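Long-range contacts in GCN5-related N-acetyltransferase (Streptococcus suis, PDB 3G3S), which probably transfers an acetyl group from acetyl-CoA to an amine of its substrate, as other GNAT-family enzymes do: residues Met29-Tyr33 with Leu44-Gly48; Lys71-Pro77 with Tyr243-Trp248; Arg95-Tyr100 with His224-Leu229. All coordinates share one frame; numbering follows the deposited sequence. Where two conformers were deposited one is given.

Interaction 1: Met29-Tyr33 with Leu44-Gly48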
loop_
_atom_site.group_PDB
_atom_site.type_symbol
_atom_site.label_atom_id
_atom_site.label_comp_id
_atom_site.label_asym_id
_atom_site.label_seq_id
_atom_site.Cartn_x
_atom_site.Cartn_y
_atom_site.Cartn_z
HETATM N N MSE A 29 -4.820 -3.606 -8.111
HETATM C CA MSE A 29 -5.961 -3.748 -8.993
HETATM C C MSE A 29 -6.380 -2.368 -9.480
HETATM O O MSE A 29 -6.090 -1.372 -8.826
HETATM C CB MSE A 29 -7.126 -4.383 -8.239
HETATM C CG MSE A 29 -6.832 -5.764 -7.642
HETATM SE SE MSE A 29 -8.450 -6.515 -6.882
HETATM C CE MSE A 29 -9.403 -6.886 -8.578
ATOM N N GLY A 30 -7.018 -2.306 -10.648
ATOM C CA GLY A 30 -7.503 -1.043 -11.178
ATOM C C GLY A 30 -6.352 -0.378 -11.908
ATOM O O GLY A 30 -5.248 -0.913 -11.975
ATOM N N ASP A 31 -6.581 0.825 -12.402
ATOM C CA ASP A 31 -5.545 1.534 -13.124
ATOM C C ASP A 31 -5.804 3.014 -13.043
ATOM O O ASP A 31 -6.870 3.489 -12.655
ATOM C CB ASP A 31 -5.527 1.046 -14.562
ATOM C CG ASP A 31 -4.150 1.181 -15.244
ATOM O OD1 ASP A 31 -3.240 1.926 -14.792
ATOM O OD2 ASP A 31 -3.979 0.487 -16.251
ATOM N N ILE A 32 -4.798 3.753 -13.449
ATOM C CA ILE A 32 -4.793 5.190 -13.388
ATOM C C ILE A 32 -4.330 5.780 -14.720
ATOM O O ILE A 32 -3.316 5.384 -15.213
ATOM C CB ILE A 32 -3.819 5.651 -12.349
ATOM C CG1 ILE A 32 -4.330 5.212 -10.936
ATOM C CG2 ILE A 32 -3.697 7.165 -12.378
ATOM C CD1 ILE A 32 -5.590 5.904 -10.469
ATOM N N TYR A 33 -5.085 6.743 -15.212
ATOM C CA TYR A 33 -4.781 7.438 -16.466
ATOM C C TYR A 33 -4.783 8.936 -16.187
ATOM O O TYR A 33 -5.525 9.435 -15.338
ATOM C CB TYR A 33 -5.831 7.117 -17.493
ATOM C CG TYR A 33 -5.922 5.666 -17.822
ATOM C CD1 TYR A 33 -6.734 4.813 -17.084
ATOM C CD2 TYR A 33 -5.229 5.139 -18.871
ATOM C CE1 TYR A 33 -6.841 3.480 -17.401
ATOM C CE2 TYR A 33 -5.321 3.794 -19.179
ATOM C CZ TYR A 33 -6.130 2.981 -18.436
ATOM O OH TYR A 33 -6.218 1.662 -18.740
ATOM N N LEU A 44 -7.996 9.851 -13.993
ATOM C CA LEU A 44 -9.052 8.866 -14.056
ATOM C C LEU A 44 -8.609 7.623 -13.309
ATOM O O LEU A 44 -7.557 7.059 -13.583
ATOM C CB LEU A 44 -9.341 8.467 -15.510
ATOM C CG LEU A 44 -10.256 7.263 -15.759
ATOM C CD1 LEU A 44 -11.715 7.520 -15.332
ATOM C CD2 LEU A 44 -10.203 6.881 -17.248
ATOM N N ALA A 45 -9.373 7.256 -12.285
ATOM C CA ALA A 45 -9.183 5.995 -11.628
ATOM C C ALA A 45 -10.230 5.071 -12.280
ATOM O O ALA A 45 -11.454 5.256 -12.128
ATOM C CB ALA A 45 -9.384 6.132 -10.097
ATOM N N LEU A 46 -9.755 4.073 -13.014
ATOM C CA LEU A 46 -10.622 3.164 -13.757
ATOM C C LEU A 46 -10.495 1.768 -13.215
ATOM O O LEU A 46 -9.402 1.204 -13.165
ATOM C CB LEU A 46 -10.232 3.202 -15.235
ATOM C CG LEU A 46 -11.011 2.326 -16.208
ATOM C CD1 LEU A 46 -12.449 2.758 -16.300
ATOM C CD2 LEU A 46 -10.311 2.341 -17.606
ATOM N N TYR A 47 -11.620 1.222 -12.787
ATOM C CA TYR A 47 -11.655 -0.085 -12.174
ATOM C C TYR A 47 -12.766 -0.887 -12.738
ATOM O O TYR A 47 -13.839 -0.357 -12.957
ATOM C CB TYR A 47 -11.892 0.050 -10.682
ATOM C CG TYR A 47 -12.013 -1.289 -9.983
ATOM C CD1 TYR A 47 -10.897 -1.923 -9.479
ATOM C CD2 TYR A 47 -13.252 -1.917 -9.816
ATOM C CE1 TYR A 47 -11.002 -3.155 -8.828
ATOM C CE2 TYR A 47 -13.358 -3.177 -9.192
ATOM C CZ TYR A 47 -12.224 -3.771 -8.684
ATOM O OH TYR A 47 -12.298 -4.976 -8.009
ATOM N N GLY A 48 -12.517 -2.176 -12.956
ATOM C CA GLY A 48 -13.539 -3.095 -13.412
ATOM C C GLY A 48 -13.057 -4.054 -14.471
ATOM O O GLY A 48 -11.897 -3.991 -14.901
#
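Y33 has CG beside its backbone N (chi1 -61°), and L44 and L46 have theirs opposite the N (chi1 170° in L44), so that both leucines reach the tyrosine ring on one face of the hairpin. L44 lies alongside it, pointing the same way, whereas L46 crosses it at a slant and brings CD2 to 3.7 Å from Y33 CE1. The opposite face pairs I32 with A45, CD1 to CB at 3.8 Å. Strands 31-34 and 42-48 run antiparallel, and D31-L46 and Y33-L44 are hydrogen-bonded pairs flanking the non-hydrogen-bonded pair I32-A45. Y33 N donates to L44 O at 3.0 Å. Before the strand, the CA of G30 packs 3.9 Å from CD1 of Y47, whose hydroxyl lies 3.5 Å from M29 CE and is hydrogen-bonded to Y178 O. The D31 carboxylate leads away from 44-48; OD1 accepts from I32 N of its own strand at 2.8 Å and from the backbone N of E4, and OD2 from the N-terminal amino group of G1, both of the second subunit. Apolar side chains thus meet on both faces, while the strand outermost within the chain bonds to the second subunit, where peptide N-H groups and an amine probably stabilise the carboxylate's negative charge.

Interaction 2: Lys71-Pro77 with Tyr243-Trp248; sequences KNIILVP and YQAYEW. With EDO (1,2-ethanediol), chain H.
L75 and Y246 form the central hydrogen-bonded pair where strands 73-77 and 239-248 run antiparallel in the mixed sheet of this GNAT-family protein. L75 N donates to Y246 O at 2.7 Å, and Y246 N returns a bond to L75 O at 2.9 Å. Around this pair the packing is close. L75, in one of its two conformers, sets CD1 over a face of the W248 six-membered ring in a CH-pi contact, 4.3 Å from the centroid. Near the edge of the Y246 ring comes CG of P77. The other face carries I74 CG2 against A245 CB, and V76 CG1, opposite its backbone N (chi1 -176°), against Y243 CE1. Toward the two ends, water takes over from direct backbone bonds. One molecule donates to I73 O and accepts from W248 N; another donates to both P77 O and Q244 O. Beside the second water sits an ethanediol, probably from the crystallisation liquor, with at most weak bonds to P77 O and to that water. Q244 turns its amide to S83 and Q80 of helix 80-90. W248 NE1 is hydrogen-bonded to C68 O, while K71 O lies in the indole plane at the ring edge, 3.2 Å from W248 CD1.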
loop_
_atom_site.group_PDB
_atom_site.type_symbol
_atom_site.label_atom_id
_atom_site.label_comp_id
_atom_site.label_asym_id
_atom_site.label_seq_id
_atom_site.Cartn_x
_atom_site.Cartn_y
_atom_site.Cartn_z
ATOM N N LYS A 71 -17.978 1.155 -22.362
ATOM C CA LYS A 71 -17.877 0.268 -21.209
ATOM C C LYS A 71 -19.132 0.341 -20.365
ATOM O O LYS A 71 -19.800 1.367 -20.310
ATOM C CB LYS A 71 -16.678 0.647 -20.346
ATOM C CG LYS A 71 -15.355 0.468 -21.014
ATOM C CD LYS A 71 -14.249 0.903 -20.076
ATOM C CE LYS A 71 -12.915 0.539 -20.603
ATOM N NZ LYS A 71 -12.623 1.199 -21.911
ATOM N N ASN A 72 -19.446 -0.766 -19.695
ATOM C CA ASN A 72 -20.556 -0.810 -18.767
ATOM C C ASN A 72 -20.059 -0.098 -17.503
ATOM O O ASN A 72 -19.652 -0.748 -16.538
ATOM C CB ASN A 72 -20.912 -2.263 -18.499
ATOM C CG ASN A 72 -22.043 -2.411 -17.520
ATOM O OD1 ASN A 72 -22.863 -1.494 -17.358
ATOM N ND2 ASN A 72 -22.099 -3.579 -16.841
ATOM N N ILE A 73 -20.121 1.231 -17.513
ATOM C CA ILE A 73 -19.424 2.071 -16.510
ATOM C C ILE A 73 -20.246 3.101 -15.790
ATOM O O ILE A 73 -21.183 3.668 -16.369
ATOM C CB ILE A 73 -18.231 2.831 -17.231
ATOM C CG1 ILE A 73 -17.285 3.484 -16.241
ATOM C CG2 ILE A 73 -18.758 3.874 -18.193
ATOM C CD1 ILE A 73 -15.897 3.708 -16.760
ATOM N N ILE A 74 -19.942 3.286 -14.493
ATOM C CA ILE A 74 -20.488 4.397 -13.711
ATOM C C ILE A 74 -19.373 5.472 -13.654
ATOM O O ILE A 74 -18.262 5.198 -13.156
ATOM C CB ILE A 74 -20.986 3.996 -12.263
ATOM C CG1 ILE A 74 -22.097 2.916 -12.348
ATOM C CG2 ILE A 74 -21.455 5.256 -11.480
ATOM C CD1 ILE A 74 -22.545 2.338 -10.952
ATOM N N LEU A 75 -19.652 6.651 -14.232
ATOM C CA LEU A 75 -18.751 7.793 -14.215
ATOM C C LEU A 75 -19.032 8.611 -12.961
ATOM O O LEU A 75 -20.189 9.002 -12.721
ATOM C CB LEU A 75 -18.993 8.715 -15.401
ATOM C CG LEU A 75 -18.865 8.104 -16.776
ATOM C CD1 LEU A 75 -19.069 9.190 -17.821
ATOM C CD2 LEU A 75 -17.516 7.479 -16.910
ATOM N N VAL A 76 -17.993 8.889 -12.183
ATOM C CA VAL A 76 -18.165 9.661 -10.968
ATOM C C VAL A 76 -17.295 10.928 -11.022
ATOM O O VAL A 76 -16.099 10.861 -10.814
ATOM C CB VAL A 76 -17.849 8.854 -9.699
ATOM C CG1 VAL A 76 -18.162 9.747 -8.461
ATOM C CG2 VAL A 76 -18.622 7.505 -9.660
ATOM N N PRO A 77 -17.910 12.089 -11.284
ATOM C CA PRO A 77 -17.171 13.339 -11.331
ATOM C C PRO A 77 -16.764 13.859 -9.952
ATOM O O PRO A 77 -17.596 13.906 -9.041
ATOM C CB PRO A 77 -18.175 14.316 -11.915
ATOM C CG PRO A 77 -19.489 13.792 -11.604
ATOM C CD PRO A 77 -19.352 12.295 -11.548
ATOM N N TYR A 243 -24.340 11.945 -4.011
ATOM C CA TYR A 243 -23.374 12.465 -4.969
ATOM C C TYR A 243 -23.791 12.159 -6.414
ATOM O O TYR A 243 -24.571 11.244 -6.655
ATOM C CB TYR A 243 -21.973 11.951 -4.642
ATOM C CG TYR A 243 -21.685 10.495 -4.902
ATOM C CD1 TYR A 243 -21.326 10.064 -6.152
ATOM C CD2 TYR A 243 -21.660 9.556 -3.875
ATOM C CE1 TYR A 243 -21.035 8.763 -6.389
ATOM C CE2 TYR A 243 -21.350 8.220 -4.128
ATOM C CZ TYR A 243 -21.038 7.851 -5.396
ATOM O OH TYR A 243 -20.698 6.571 -5.710
ATOM N N GLN A 244 -23.285 12.962 -7.348
ATOM C CA GLN A 244 -23.593 12.805 -8.764
ATOM C C GLN A 244 -22.869 11.650 -9.453
ATOM O O GLN A 244 -21.668 11.457 -9.279
ATOM C CB GLN A 244 -23.239 14.087 -9.552
ATOM C CG GLN A 244 -24.005 15.361 -9.115
ATOM C CD GLN A 244 -23.789 16.552 -10.045
ATOM O OE1 GLN A 244 -23.212 16.420 -11.135
ATOM N NE2 GLN A 244 -24.260 17.733 -9.614
ATOM N N ALA A 245 -23.604 10.929 -10.292
ATOM C CA ALA A 245 -23.054 9.832 -11.085
ATOM C C ALA A 245 -23.736 9.830 -12.444
ATOM O O ALA A 245 -24.849 10.390 -12.595
ATOM C CB ALA A 245 -23.229 8.453 -10.364
ATOM N N TYR A 246 -23.045 9.219 -13.410
ATOM C CA TYR A 246 -23.522 9.071 -14.782
ATOM C C TYR A 246 -23.248 7.675 -15.328
ATOM O O TYR A 246 -22.267 7.047 -14.957
ATOM C CB TYR A 246 -22.834 10.083 -15.718
ATOM C CG TYR A 246 -23.110 11.539 -15.431
ATOM C CD1 TYR A 246 -22.326 12.261 -14.527
ATOM C CD2 TYR A 246 -24.131 12.209 -16.080
ATOM C CE1 TYR A 246 -22.550 13.588 -14.285
ATOM C CE2 TYR A 246 -24.369 13.541 -15.834
ATOM C CZ TYR A 246 -23.596 14.221 -14.923
ATOM O OH TYR A 246 -23.879 15.540 -14.691
ATOM N N GLU A 247 -24.118 7.226 -16.228
ATOM C CA GLU A 247 -23.963 6.011 -17.017
ATOM C C GLU A 247 -24.258 6.364 -18.449
ATOM O O GLU A 247 -24.978 7.327 -18.707
ATOM C CB GLU A 247 -25.020 5.010 -16.678
ATOM C CG GLU A 247 -24.767 4.203 -15.463
ATOM C CD GLU A 247 -26.022 3.497 -15.020
ATOM O OE1 GLU A 247 -27.069 3.667 -15.700
ATOM O OE2 GLU A 247 -25.963 2.810 -13.975
ATOM N N TRP A 248 -23.789 5.535 -19.359
ATOM C CA TRP A 248 -24.122 5.730 -20.764
ATOM C C TRP A 248 -25.574 5.284 -20.940
ATOM O O TRP A 248 -26.040 4.384 -20.234
ATOM C CB TRP A 248 -23.229 4.926 -21.678
ATOM C CG TRP A 248 -21.745 5.166 -21.552
ATOM C CD1 TRP A 248 -20.803 4.225 -21.369
ATOM C CD2 TRP A 248 -21.055 6.427 -21.576
ATOM N NE1 TRP A 248 -19.570 4.790 -21.298
ATOM C CE2 TRP A 248 -19.690 6.146 -21.412
ATOM C CE3 TRP A 248 -21.460 7.760 -21.741
ATOM C CZ2 TRP A 248 -18.728 7.129 -21.416
ATOM C CZ3 TRP A 248 -20.499 8.749 -21.738
ATOM C CH2 TRP A 248 -19.152 8.428 -21.583
HETATM C C1 EDO H . -19.958 16.340 -8.755
HETATM O O1 EDO H . -19.201 16.317 -7.552
HETATM C C2 EDO H . -20.777 17.616 -8.759
HETATM O O2 EDO H . -21.735 17.501 -7.704
HETATM O O HOH W 1 -22.523 3.011 -18.521
HETATM O O HOH W 2 -19.831 12.947 -7.845
#

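Interaction 3: Arg95-Tyr100 with His224-Leu229; sequences RFFTRY and HTLTSL. With CAC (cacodylate ion), chain D; EDO (1,2-ethanediol), chain F.
R99 and H224 supply the one direct hydrogen bond between 95-100 and 224-229, a weak one: NH1 of R99 lies 2.7 Å from ND1 of H224, at the edge of the imidazole, but the bond is bent to 124°. With CG opposite its backbone N (chi1 -173°), H224 turns its ring back toward the arginine, and H224 CA lies over one face of the guanidinium, toward the rim. D222 and Y243 hold R99 from the strands on either side, by a salt bridge and a hydrogen bond, and R99 NH2 also donates to an ethanediol. Water adds a second polar link, donating to T98 O and to H224 O.

Among the aromatic contacts, the F97 and H224 rings meet obliquely, planes at 72°, with CE2 of F97 3.4 Å from CE1 of H224. R95, salt-bridged through NE to E247, places NH2 3.3 Å above the centre of the F97 ring.

Apolar contacts gather round Y100: L226 rests CD2 over a face of its ring, with L226 CG 3.6 Å from Y100 CZ, and L229 CD2 packs 4.0 Å from Y100 CB.

A cacodylate, probably from the crystallisation liquor, offers O1 to H224 N at 2.9 Å and to S228 OG at 2.6 Å, at most a possible anion pocket. T225 OG1 accepts from S228 N at 3.0 Å, the N-cap that starts helix 226-235 after strand 218-223 of the GNAT sheet.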
loop_
_atom_site.group_PDB
_atom_site.type_symbol
_atom_site.label_atom_id
_atom_site.label_comp_id
_atom_site.label_asym_id
_atom_site.label_seq_id
_atom_site.Cartn_x
_atom_site.Cartn_y
_atom_site.Cartn_z
ATOM N N ARG A 95 -27.009 9.093 -18.704
ATOM C CA ARG A 95 -28.097 9.142 -17.730
ATOM C C ARG A 95 -27.473 9.660 -16.440
ATOM O O ARG A 95 -26.504 9.087 -15.965
ATOM C CB ARG A 95 -28.701 7.762 -17.447
ATOM C CG ARG A 95 -29.850 7.746 -16.367
ATOM C CD ARG A 95 -30.368 6.320 -16.035
ATOM N NE ARG A 95 -29.511 5.508 -15.135
ATOM C CZ ARG A 95 -29.648 5.416 -13.798
ATOM N NH1 ARG A 95 -30.601 6.086 -13.149
ATOM N NH2 ARG A 95 -28.824 4.636 -13.084
ATOM N N PHE A 96 -28.053 10.718 -15.901
ATOM C CA PHE A 96 -27.608 11.361 -14.698
ATOM C C PHE A 96 -28.399 10.777 -13.563
ATOM O O PHE A 96 -29.587 10.627 -13.696
ATOM C CB PHE A 96 -27.887 12.866 -14.798
ATOM C CG PHE A 96 -27.746 13.612 -13.491
ATOM C CD1 PHE A 96 -26.477 13.824 -12.930
ATOM C CD2 PHE A 96 -28.873 14.117 -12.833
ATOM C CE1 PHE A 96 -26.330 14.510 -11.741
ATOM C CE2 PHE A 96 -28.740 14.819 -11.647
ATOM C CZ PHE A 96 -27.464 15.019 -11.098
ATOM N N PHE A 97 -27.742 10.453 -12.453
ATOM C CA PHE A 97 -28.440 9.897 -11.287
ATOM C C PHE A 97 -27.612 10.137 -10.031
ATOM O O PHE A 97 -26.480 10.621 -10.118
ATOM C CB PHE A 97 -28.799 8.403 -11.476
ATOM C CG PHE A 97 -27.616 7.475 -11.499
ATOM C CD1 PHE A 97 -26.851 7.342 -12.626
ATOM C CD2 PHE A 97 -27.281 6.722 -10.395
ATOM C CE1 PHE A 97 -25.804 6.487 -12.661
ATOM C CE2 PHE A 97 -26.208 5.876 -10.413
ATOM C CZ PHE A 97 -25.454 5.757 -11.552
ATOM N N THR A 98 -28.203 9.812 -8.878
ATOM C CA THR A 98 -27.608 10.054 -7.574
ATOM C C THR A 98 -27.312 8.782 -6.829
ATOM O O THR A 98 -28.144 7.878 -6.785
ATOM C CB THR A 98 -28.542 10.906 -6.687
ATOM O OG1 THR A 98 -28.812 12.145 -7.362
ATOM C CG2 THR A 98 -27.905 11.202 -5.314
ATOM N N ARG A 99 -26.081 8.698 -6.325
ATOM C CA ARG A 99 -25.626 7.594 -5.496
ATOM C C ARG A 99 -25.411 8.202 -4.122
ATOM O O ARG A 99 -25.392 9.432 -3.981
ATOM C CB ARG A 99 -24.350 6.963 -6.034
ATOM C CG ARG A 99 -24.566 6.132 -7.295
ATOM C CD ARG A 99 -23.253 5.550 -7.837
ATOM N NE ARG A 99 -22.532 4.731 -6.857
ATOM C CZ ARG A 99 -22.532 3.413 -6.803
ATOM N NH1 ARG A 99 -23.244 2.687 -7.642
ATOM N NH2 ARG A 99 -21.817 2.806 -5.883
ATOM N N TYR A 100 -25.278 7.332 -3.119
ATOM C CA TYR A 100 -25.179 7.767 -1.734
ATOM C C TYR A 100 -23.957 7.153 -1.057
ATOM O O TYR A 100 -23.875 5.946 -0.859
ATOM C CB TYR A 100 -26.489 7.416 -0.982
ATOM C CG TYR A 100 -27.706 8.044 -1.668
ATOM C CD1 TYR A 100 -28.333 7.389 -2.707
ATOM C CD2 TYR A 100 -28.195 9.315 -1.303
ATOM C CE1 TYR A 100 -29.414 7.947 -3.388
ATOM C CE2 TYR A 100 -29.292 9.878 -1.981
ATOM C CZ TYR A 100 -29.876 9.182 -3.032
ATOM O OH TYR A 100 -30.954 9.670 -3.710
ATOM N N HIS A 224 -25.887 2.430 -4.483
ATOM C CA HIS A 224 -26.264 2.736 -5.858
ATOM C C HIS A 224 -27.623 3.407 -5.948
ATOM O O HIS A 224 -27.905 4.132 -6.900
ATOM C CB HIS A 224 -26.283 1.467 -6.698
ATOM C CG HIS A 224 -26.489 1.713 -8.166
ATOM N ND1 HIS A 224 -25.637 2.495 -8.919
ATOM C CD2 HIS A 224 -27.424 1.239 -9.029
ATOM C CE1 HIS A 224 -26.036 2.495 -10.181
ATOM N NE2 HIS A 224 -27.120 1.740 -10.276
ATOM N N THR A 225 -28.464 3.177 -4.938
ATOM C CA THR A 225 -29.818 3.711 -4.898
ATOM C C THR A 225 -30.229 4.030 -3.463
ATOM O O THR A 225 -29.593 3.589 -2.511
ATOM C CB THR A 225 -30.784 2.659 -5.364
ATOM O OG1 THR A 225 -30.633 1.519 -4.513
ATOM C CG2 THR A 225 -30.505 2.240 -6.815
ATOM N N LEU A 226 -31.303 4.782 -3.318
ATOM C CA LEU A 226 -31.858 5.068 -2.005
ATOM C C LEU A 226 -32.222 3.772 -1.280
ATOM O O LEU A 226 -32.050 3.658 -0.059
ATOM C CB LEU A 226 -33.107 5.954 -2.127
ATOM C CG LEU A 226 -32.931 7.455 -2.060
ATOM C CD1 LEU A 226 -34.140 8.172 -2.672
ATOM C CD2 LEU A 226 -32.684 7.869 -0.593
ATOM N N THR A 227 -32.739 2.802 -2.029
ATOM C CA THR A 227 -33.107 1.527 -1.472
ATOM C C THR A 227 -31.884 0.874 -0.865
ATOM O O THR A 227 -31.939 0.299 0.231
ATOM C CB THR A 227 -33.705 0.623 -2.568
ATOM O OG1 THR A 227 -34.953 1.174 -2.965
ATOM C CG2 THR A 227 -33.943 -0.788 -2.093
ATOM N N SER A 228 -30.774 0.962 -1.585
ATOM C CA SER A 228 -29.535 0.408 -1.100
ATOM C C SER A 228 -29.052 1.152 0.135
ATOM O O SER A 228 -28.480 0.533 1.039
ATOM C CB SER A 228 -28.455 0.473 -2.169
ATOM O OG SER A 228 -27.263 -0.008 -1.608
ATOM N N LEU A 229 -29.287 2.463 0.177
ATOM C CA LEU A 229 -28.871 3.267 1.311
ATOM C C LEU A 229 -29.637 2.820 2.535
ATOM O O LEU A 229 -29.035 2.609 3.599
ATOM C CB LEU A 229 -29.096 4.759 1.074
ATOM C CG LEU A 229 -28.842 5.644 2.298
ATOM C CD1 LEU A 229 -27.398 5.506 2.797
ATOM C CD2 LEU A 229 -29.193 7.060 1.981
HETATM AS AS CAC D . -24.307 -1.483 -3.420
HETATM O O1 CAC D . -25.662 -0.358 -3.680
HETATM O O2 CAC D . -22.888 -0.798 -4.166
HETATM C C1 CAC D . -23.879 -2.024 -1.573
HETATM C C2 CAC D . -24.603 -3.264 -4.241
HETATM C C1 EDO F . -19.867 -1.569 -6.160
HETATM O O1 EDO F . -21.256 -1.901 -6.065
HETATM C C2 EDO F . -19.602 -0.156 -5.660
HETATM O O2 EDO F . -20.640 0.262 -4.764
HETATM O O HOH W 3 -29.826 6.159 -7.669
#

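In the fold
All three contacts reach one mixed sheet and are spread across it in order, with strand 52-58 between the strands of interactions 1 and 2. Interaction 1 closes the outer hairpin, and its centre lies about 14 Å from that of interaction 2; L46 CD1 meets I73 CD1 at 3.6 Å where they touch. Interactions 2 and 3 have centres about 11 Å apart and share neighbouring strands, with probable backbone hydrogen bonds from Y243 N to R99 O (2.7 Å) and from F97 N to A245 O (2.9 Å). R99 also packs NH1 against I74 CD1. Interactions 1 and 3 do not touch. The cacodylate and an ethanediol gather at interaction 3, possibly marking a pocket; the sodium ion lies nearer interaction 1, about 10 Å from the I32 side chain.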